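Local coordinates for purine nucleoside phosphorylase (Thermus thermophilus, PDB 6TK9), which catalyses the phosphorolysis of purine nucleosides, probably inosine and guanosine, to the free purine base and ribose 1-phosphate, at the interface of chains A and B. Numbering follows the deposited sequence. Chains: chain A/B, Purine nucleoside phosphorylase.

The interface of chains A and B. Residues chain A 171, 175-177; chain B 168, 172, 180.
A:Asp175 and A:His177 meet B:Arg172 and B:Arg168 in a polar, two-fold symmetric interface between copies of a phosphorylase-superfamily enzyme. The deposited assembly is a hexamer, and this patch with its twin probably helps to join two subunits in it. Chain A supplies the loop after helix 161-173. Chain B supplies that helix and strand 179-185.

B:Arg172 makes a salt bridge to A:Asp175. Its guanidinium meets the carboxylate side-on, and both donors go to one oxygen. B:Arg172 NH2 lies 3.2 Å from A:Asp175 OD1, and B:Arg172 NE lies 3.3 Å from the same OD1. Both nitrogens come from one face of the carboxylate, well above its plane, while OD1 sits in the guanidinium plane. The chain of B:Arg172 bends at chi3 (-47°), which turns NE toward A:Asp175. B:Arg172 CD rests 3.4 Å from the backbone O of A:Leu176. An alanine in place of B:Arg172 would probably leave the A:Asp175 carboxylate without its cationic mate and open a gap beside the A:Leu176 carbonyl.

The imidazole of A:His177 reaches across to B:Arg168, with CG anti to the backbone N (chi1 -179°). Ring and guanidinium are nearly parallel, 20° apart. B:Arg168 NE lies over the A:His177 ring face, 3.9 Å from its centroid, in a cation-pi contact. B:Glu180 holds that guanidinium from within chain B. B:Arg168 NE donates to B:Glu180 OE2 at 3.2 Å, and B:Arg168 NH2 donates to B:Glu180 OE1 at 3.0 Å. This two-point salt bridge should limit rotation of the guanidinium against the imidazole face. B:Glu180 also approaches the imidazole tip to tip, with B:Glu180 OE2 3.5 Å from A:His177 CE1. The nearby carboxylate could favour a protonated histidine, but its pairing with B:Arg168 and that residue's own charge may offset this.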
ATOM      1  N   ALA A 171       7.062  -8.451 -31.696  1.00 46.95           N
ATOM      2  CA  ALA A 171       6.109  -7.313 -31.621  1.00 52.29           C
ATOM      3  C   ALA A 171       6.681  -6.109 -32.378  1.00 53.96           C
ATOM      4  O   ALA A 171       5.966  -5.549 -33.244  1.00 56.35           O
ATOM      5  CB  ALA A 171       5.805  -6.951 -30.191  1.00 51.24           C
ATOM      6  N   ASP A 175       5.336  -4.122 -35.996  1.00 51.01           N
ATOM      7  CA  ASP A 175       4.885  -2.752 -35.605  1.00 51.22           C
ATOM      8  C   ASP A 175       3.674  -2.861 -34.651  1.00 51.99           C
ATOM      9  O   ASP A 175       2.689  -2.097 -34.823  1.00 51.13           O
ATOM     10  CB  ASP A 175       4.629  -1.882 -36.844  1.00 56.16           C
ATOM     11  CG  ASP A 175       4.614  -0.383 -36.565  1.00 61.44           C
ATOM     12  OD1 ASP A 175       5.572   0.107 -35.920  1.00 63.37           O
ATOM     13  OD2 ASP A 175       3.632   0.290 -36.968  1.00 59.40           O
ATOM     14  N   LEU A 176       3.771  -3.747 -33.648  1.00 49.98           N
ATOM     15  CA  LEU A 176       2.704  -4.091 -32.665  1.00 53.97           C
ATOM     16  C   LEU A 176       3.156  -3.660 -31.258  1.00 49.39           C
ATOM     17  O   LEU A 176       4.273  -4.041 -30.847  1.00 48.37           O
ATOM     18  CB  LEU A 176       2.467  -5.605 -32.778  1.00 60.03           C
ATOM     19  CG  LEU A 176       1.301  -6.224 -32.006  1.00 63.62           C
ATOM     20  CD1 LEU A 176       1.782  -6.759 -30.671  1.00 65.50           C
ATOM     21  CD2 LEU A 176       0.135  -5.255 -31.823  1.00 65.26           C
ATOM     22  N   HIS A 177       2.356  -2.837 -30.571  1.00 48.17           N
ATOM     23  CA  HIS A 177       2.646  -2.378 -29.186  1.00 47.99           C
ATOM     24  C   HIS A 177       2.206  -3.468 -28.215  1.00 44.15           C
ATOM     25  O   HIS A 177       0.977  -3.662 -28.083  1.00 45.82           O
ATOM     26  CB  HIS A 177       1.984  -1.042 -28.827  1.00 48.47           C
ATOM     27  CG  HIS A 177       2.318  -0.606 -27.438  1.00 55.82           C
ATOM     28  ND1 HIS A 177       3.598  -0.730 -26.912  1.00 51.03           N
ATOM     29  CD2 HIS A 177       1.558  -0.053 -26.463  1.00 58.08           C
ATOM     30  CE1 HIS A 177       3.605  -0.271 -25.681  1.00 55.03           C
ATOM     31  NE2 HIS A 177       2.365   0.151 -25.382  1.00 56.07           N
TER
ATOM     32  N   ARG B 168       7.334   5.091 -29.306  1.00 47.14           N
ATOM     33  CA  ARG B 168       7.136   3.612 -29.286  1.00 51.30           C
ATOM     34  C   ARG B 168       7.461   3.051 -30.670  1.00 51.61           C
ATOM     35  O   ARG B 168       8.242   2.044 -30.749  1.00 48.55           O
ATOM     36  CB  ARG B 168       5.695   3.236 -28.909  1.00 52.11           C
ATOM     37  CG  ARG B 168       5.386   3.305 -27.421  1.00 54.06           C
ATOM     38  CD  ARG B 168       3.896   3.403 -27.108  1.00 58.21           C
ATOM     39  NE  ARG B 168       3.627   3.439 -25.668  1.00 56.51           N
ATOM     40  CZ  ARG B 168       2.449   3.706 -25.115  1.00 58.06           C
ATOM     41  NH1 ARG B 168       1.394   3.964 -25.867  1.00 57.48           N
ATOM     42  NH2 ARG B 168       2.332   3.727 -23.798  1.00 60.59           N
ATOM     43  N   ARG B 172      10.365   0.477 -31.762  1.00 47.50           N
ATOM     44  CA  ARG B 172      10.027  -0.708 -32.594  1.00 50.35           C
ATOM     45  C   ARG B 172      10.848  -0.668 -33.892  1.00 49.08           C
ATOM     46  O   ARG B 172      11.550  -1.639 -34.152  1.00 47.41           O
ATOM     47  CB  ARG B 172       8.510  -0.782 -32.803  1.00 49.27           C
ATOM     48  CG  ARG B 172       7.743  -1.085 -31.521  1.00 47.08           C
ATOM     49  CD  ARG B 172       6.297  -1.461 -31.769  1.00 45.94           C
ATOM     50  NE  ARG B 172       5.610  -0.564 -32.690  1.00 41.97           N
ATOM     51  CZ  ARG B 172       4.761   0.400 -32.334  1.00 43.57           C
ATOM     52  NH1 ARG B 172       4.496   0.647 -31.061  1.00 43.88           N
ATOM     53  NH2 ARG B 172       4.195   1.145 -33.261  1.00 44.11           N
ATOM     54  N   GLU B 180       9.095   1.939 -20.073  1.00 50.61           N
ATOM     55  CA  GLU B 180       8.118   3.049 -19.893  1.00 49.20           C
ATOM     56  C   GLU B 180       7.815   3.156 -18.401  1.00 44.64           C
ATOM     57  O   GLU B 180       7.851   2.115 -17.729  1.00 46.29           O
ATOM     58  CB  GLU B 180       6.829   2.815 -20.691  1.00 51.09           C
ATOM     59  CG  GLU B 180       7.041   2.229 -22.073  1.00 53.75           C
ATOM     60  CD  GLU B 180       5.801   2.175 -22.957  1.00 58.26           C
ATOM     61  OE1 GLU B 180       4.689   2.390 -22.434  1.00 55.89           O
ATOM     62  OE2 GLU B 180       5.957   1.911 -24.175  1.00 62.51           O
TER